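Long-range contacts in thiosulfate sulfurtransferase YnjE (Escherichia coli K-12, PDB 3IPP), which catalyses the transfer of sulfur from thiosulfate to cyanide, giving thiocyanate and sulfite, as a monomeric periplasmic enzyme built of three rhodanese domains: residues A5-P10 / I104-D109; A289-I294 / S363-T368. All coordinates share one frame; numbering follows the deposited sequence.

Contact 1: residues A5-P10 / I104-D109; sequences AELAKP and ISILSD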
# COMPACT_ATOMS: atom_id res chain seq x y z
N ALA A 5 3.85 19.99 -30.84
CA ALA A 5 3.81 20.84 -29.62
C ALA A 5 2.40 20.91 -29.01
O ALA A 5 2.15 20.26 -28.00
CB ALA A 5 4.40 22.26 -29.90
N GLU A 6 1.47 21.67 -29.62
CA GLU A 6 0.19 22.01 -28.94
C GLU A 6 -0.85 20.89 -28.75
O GLU A 6 -0.85 19.88 -29.48
CB GLU A 6 -0.52 23.21 -29.60
CG GLU A 6 0.38 24.32 -30.12
CD GLU A 6 0.40 24.35 -31.64
OE1 GLU A 6 0.33 23.25 -32.24
OE2 GLU A 6 0.48 25.47 -32.23
N LEU A 7 -1.76 21.13 -27.79
CA LEU A 7 -2.90 20.28 -27.44
C LEU A 7 -3.97 20.24 -28.55
O LEU A 7 -4.24 21.26 -29.16
CB LEU A 7 -3.55 20.81 -26.14
CG LEU A 7 -3.02 20.62 -24.70
CD1 LEU A 7 -2.61 19.17 -24.40
CD2 LEU A 7 -1.88 21.58 -24.32
N ALA A 8 -4.60 19.09 -28.78
CA ALA A 8 -5.83 19.02 -29.59
C ALA A 8 -7.00 19.72 -28.84
O ALA A 8 -6.79 20.24 -27.75
CB ALA A 8 -6.18 17.58 -29.88
N LYS A 9 -8.20 19.74 -29.42
CA LYS A 9 -9.40 20.33 -28.78
C LYS A 9 -9.73 19.83 -27.36
O LYS A 9 -9.71 18.62 -27.11
CB LYS A 9 -10.65 20.12 -29.64
CG LYS A 9 -11.06 21.27 -30.54
CD LYS A 9 -12.51 21.03 -31.08
CE LYS A 9 -12.61 19.91 -32.18
NZ LYS A 9 -12.79 20.49 -33.58
N PRO A 10 -10.09 20.76 -26.45
CA PRO A 10 -10.63 20.41 -25.12
C PRO A 10 -11.86 19.50 -25.20
O PRO A 10 -12.68 19.67 -26.10
CB PRO A 10 -11.05 21.78 -24.56
CG PRO A 10 -11.15 22.71 -25.80
CD PRO A 10 -10.06 22.22 -26.68
N ILE A 104 -4.10 14.38 -27.68
CA ILE A 104 -4.01 14.87 -26.29
C ILE A 104 -4.70 16.22 -26.06
O ILE A 104 -4.32 17.26 -26.61
CB ILE A 104 -2.54 14.95 -25.77
CG1 ILE A 104 -1.77 13.64 -26.11
CG2 ILE A 104 -2.52 15.22 -24.27
CD1 ILE A 104 -0.26 13.79 -26.31
N SER A 105 -5.72 16.19 -25.22
CA SER A 105 -6.49 17.34 -24.84
C SER A 105 -6.44 17.49 -23.35
O SER A 105 -5.96 16.58 -22.63
CB SER A 105 -7.96 17.09 -25.19
OG SER A 105 -8.10 16.67 -26.52
N ILE A 106 -7.00 18.61 -22.88
CA ILE A 106 -7.37 18.76 -21.50
C ILE A 106 -8.83 18.26 -21.29
O ILE A 106 -9.69 18.39 -22.19
CB ILE A 106 -7.24 20.23 -21.03
CG1 ILE A 106 -8.23 21.09 -21.78
CG2 ILE A 106 -5.84 20.84 -21.31
CD1 ILE A 106 -8.98 21.91 -20.80
N LEU A 107 -9.09 17.67 -20.12
CA LEU A 107 -10.46 17.41 -19.66
C LEU A 107 -11.17 18.69 -19.11
O LEU A 107 -11.05 19.08 -17.93
CB LEU A 107 -10.48 16.28 -18.65
CG LEU A 107 -11.86 15.72 -18.31
CD1 LEU A 107 -12.52 15.13 -19.52
CD2 LEU A 107 -11.78 14.66 -17.22
N SER A 108 -11.93 19.34 -19.96
CA SER A 108 -12.31 20.68 -19.66
C SER A 108 -13.07 20.84 -18.35
O SER A 108 -12.81 21.79 -17.59
CB SER A 108 -13.05 21.30 -20.84
OG SER A 108 -14.33 20.73 -20.89
N ASP A 109 -14.02 19.95 -18.07
CA ASP A 109 -14.84 20.06 -16.85
C ASP A 109 -14.32 19.15 -15.73
O ASP A 109 -15.05 18.84 -14.79
CB ASP A 109 -16.33 19.79 -17.13
CG ASP A 109 -16.61 18.32 -17.63
OD1 ASP A 109 -15.72 17.64 -18.25
OD2 ASP A 109 -17.75 17.85 -17.37
O HOH W 1 -7.15 20.34 -25.16

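Contact 2: residues A289-I294 / S363-T368; sequences ASLVSI and SFYCGT. With NA (sodium ion), chain G; PO4 (phosphate ion), chain C.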
# COMPACT_ATOMS: atom_id res chain seq x y z
N ALA A 289 -12.74 -17.61 -1.53
CA ALA A 289 -11.61 -17.44 -0.68
C ALA A 289 -10.34 -17.55 -1.51
O ALA A 289 -10.33 -18.26 -2.55
CB ALA A 289 -11.62 -18.47 0.42
N SER A 290 -9.28 -16.86 -1.07
CA SER A 290 -7.97 -16.91 -1.75
C SER A 290 -6.87 -16.86 -0.71
O SER A 290 -6.94 -16.07 0.24
CB SER A 290 -7.76 -15.68 -2.67
OG SER A 290 -8.51 -15.77 -3.85
N LEU A 291 -5.85 -17.69 -0.89
CA LEU A 291 -4.67 -17.53 -0.06
C LEU A 291 -3.68 -16.97 -1.07
O LEU A 291 -3.44 -17.61 -2.12
CB LEU A 291 -4.18 -18.86 0.54
CG LEU A 291 -2.88 -18.88 1.38
CD1 LEU A 291 -3.07 -18.06 2.67
CD2 LEU A 291 -2.45 -20.31 1.72
N VAL A 292 -3.14 -15.78 -0.76
CA VAL A 292 -2.37 -14.99 -1.72
C VAL A 292 -0.88 -14.89 -1.42
O VAL A 292 -0.43 -14.41 -0.34
CB VAL A 292 -2.95 -13.57 -1.80
CG1 VAL A 292 -2.23 -12.79 -2.87
CG2 VAL A 292 -4.45 -13.63 -2.11
N SER A 293 -0.08 -15.33 -2.38
CA SER A 293 1.34 -15.30 -2.24
C SER A 293 1.82 -13.96 -2.73
O SER A 293 1.68 -13.63 -3.93
CB SER A 293 2.00 -16.38 -3.06
OG SER A 293 3.43 -16.19 -3.08
N ILE A 294 2.37 -13.19 -1.79
CA ILE A 294 3.05 -11.93 -2.07
C ILE A 294 4.54 -12.21 -2.08
O ILE A 294 5.26 -11.74 -1.20
CB ILE A 294 2.72 -10.87 -1.05
CG1 ILE A 294 1.19 -10.75 -0.90
CG2 ILE A 294 3.31 -9.51 -1.47
CD1 ILE A 294 0.45 -10.33 -2.20
N SER A 363 -6.40 -13.94 2.36
CA SER A 363 -5.32 -13.87 3.30
C SER A 363 -4.02 -13.83 2.51
O SER A 363 -3.85 -14.62 1.53
CB SER A 363 -5.31 -15.09 4.23
OG SER A 363 -4.44 -14.86 5.33
N PHE A 364 -3.14 -12.89 2.93
CA PHE A 364 -1.86 -12.66 2.28
C PHE A 364 -0.75 -13.32 3.09
O PHE A 364 -0.77 -13.25 4.33
CB PHE A 364 -1.57 -11.14 2.19
CG PHE A 364 -2.63 -10.36 1.45
CD1 PHE A 364 -2.63 -10.32 0.05
CD2 PHE A 364 -3.63 -9.69 2.14
CE1 PHE A 364 -3.60 -9.63 -0.68
CE2 PHE A 364 -4.64 -8.97 1.44
CZ PHE A 364 -4.63 -8.94 0.03
N TYR A 365 0.26 -13.89 2.42
CA TYR A 365 1.45 -14.35 3.12
C TYR A 365 2.66 -14.15 2.22
O TYR A 365 2.49 -13.89 1.05
CB TYR A 365 1.31 -15.85 3.46
CG TYR A 365 1.50 -16.73 2.25
CD1 TYR A 365 0.44 -17.02 1.42
CD2 TYR A 365 2.77 -17.21 1.91
CE1 TYR A 365 0.63 -17.80 0.26
CE2 TYR A 365 2.96 -18.01 0.80
CZ TYR A 365 1.89 -18.29 -0.01
OH TYR A 365 2.09 -19.04 -1.09
N CYS A 366 3.86 -14.34 2.74
CA CYS A 366 5.08 -14.24 1.97
C CYS A 366 6.07 -15.07 2.73
O CYS A 366 5.80 -16.23 3.03
CB CYS A 366 5.59 -12.79 1.92
SG CYS A 366 5.71 -12.02 3.51
N GLY A 367 7.24 -14.50 3.03
CA GLY A 367 8.33 -15.24 3.69
C GLY A 367 7.96 -15.34 5.14
O GLY A 367 7.64 -16.46 5.67
N THR A 368 7.98 -14.20 5.82
CA THR A 368 7.53 -14.20 7.20
C THR A 368 6.44 -13.21 7.52
O THR A 368 6.02 -13.10 8.67
CB THR A 368 8.70 -14.05 8.19
OG1 THR A 368 9.25 -12.72 8.07
CG2 THR A 368 9.78 -15.13 7.94
NA NA G . 5.57 -14.84 10.29
P PO4 C . 9.30 -10.84 4.99
O1 PO4 C . 9.89 -12.17 4.63
O2 PO4 C . 8.46 -10.29 3.84
O3 PO4 C . 8.41 -11.06 6.20
O4 PO4 C . 10.49 -9.95 5.29
O HOH W 2 6.76 -16.63 9.40

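Contact 1: residues A5-P10 / I104-D109
The hydroxyl of S105 gives its proton to the carbonyl oxygen of K9, with S105 OG only 2.6 Å from K9 O. It reaches that oxygen from above the carbonyl plane, 37° out of it, and not along a lone pair. With OG anti to its own carbonyl carbon (chi1 -51°), the serine side chain is turned to the chain that runs past the strand edge, and A8 CB lies against the same hydroxyl. A second direct bond, A8 N to I104 O at 2.9 Å, is bent, with 137° at the hydrogen. Between the two, water 1 fills the place of a third: it donates to A8 O and accepts from I106 N, at 2.6 Å from A8 O and 2.9 Å from I106 N. Residues 7-10 thus follow strand 104-106 in roughly the same direction, yet do not pair with it as a regular strand. Apolar groups close the remaining contact. L7 CD1 meets the CG2 branch of I104 at 4.0 Å, the two side chains crossing obliquely, with I104 O as a further neighbour of the same methyl, while the ring of P10 sets its CB 4.0 Å from CG1 of I106. On its other edge the strand pairs with strand 80-83, and the backbones of I106 and S108 also bond to that of L11, the residue following P10. The N-terminal chain is therefore fastened along the outermost strand of the first domain's parallel sheet mainly through backbone groups, one serine hydroxyl and a water; no charged side chain takes part in these bonds, and I104 O, the S105 hydroxyl and I106 N each have a partner in the N-terminal chain or in the water.

Contact 2: residues A289-I294 / S363-T368
The Y365 ring has CA of S293 over one face, a CH-pi contact 4.0 Å from the ring centroid, while CG of L291 approaches it obliquely at 3.8 Å from Y365 CD1. Its chi1 of 75° brings the ring against S293 of the neighbouring strand, and S293 CB comes within 3.3 Å of the phenol OH; E315 takes hydrogen bonds with both this OH and S293 OG. On the reverse of the sheet the F364 ring meets V292 CB and I294 CD1 obliquely, side by side with the valine, and packs on helix 370-381. A leucine in place of Y365 would probably leave E315 without its phenol partner and S293 CA without the aromatic face it rests on. Four nearly straight backbone bonds join the strands in parallel, from S363 N to S290 O through to I294 N to Y365 O at 2.9 Å. Past the last bond the chain turns into C366, the persulfide-forming cysteine. There a phosphate, probably from the crystallisation liquor, takes T368 N and OG1, the latter 2.6 Å from O3, besides the amides of W370 and R371, while T368 O binds sodium. Central parallel strands leading into an anion-binding active-site loop are characteristic of the rhodanese domain, here the third of the chain.

How the contacts relate
Contact 2 is core, every touching residue of 289-294 / 363-368 being buried, whereas contact 1 is only partly buried and lies near the surface, its centre about 32 Å from the centre of the chain and on the opposite side of it from contact 2. Both involve a strand of a parallel rhodanese sheet, but of different sheets, an outermost strand in contact 1 and two interior neighbours in contact 2. Place sets the chemistry. At the edge, irregular chain and solvent share the bonding; in the interior, regular strand pairing and aromatic rings dominate, and the loop that follows carries the catalytic cysteine. The nearest atoms of contacts 1 and 2 are about 30 Å apart. Contact 1 lies far from that cysteine and the sodium ion.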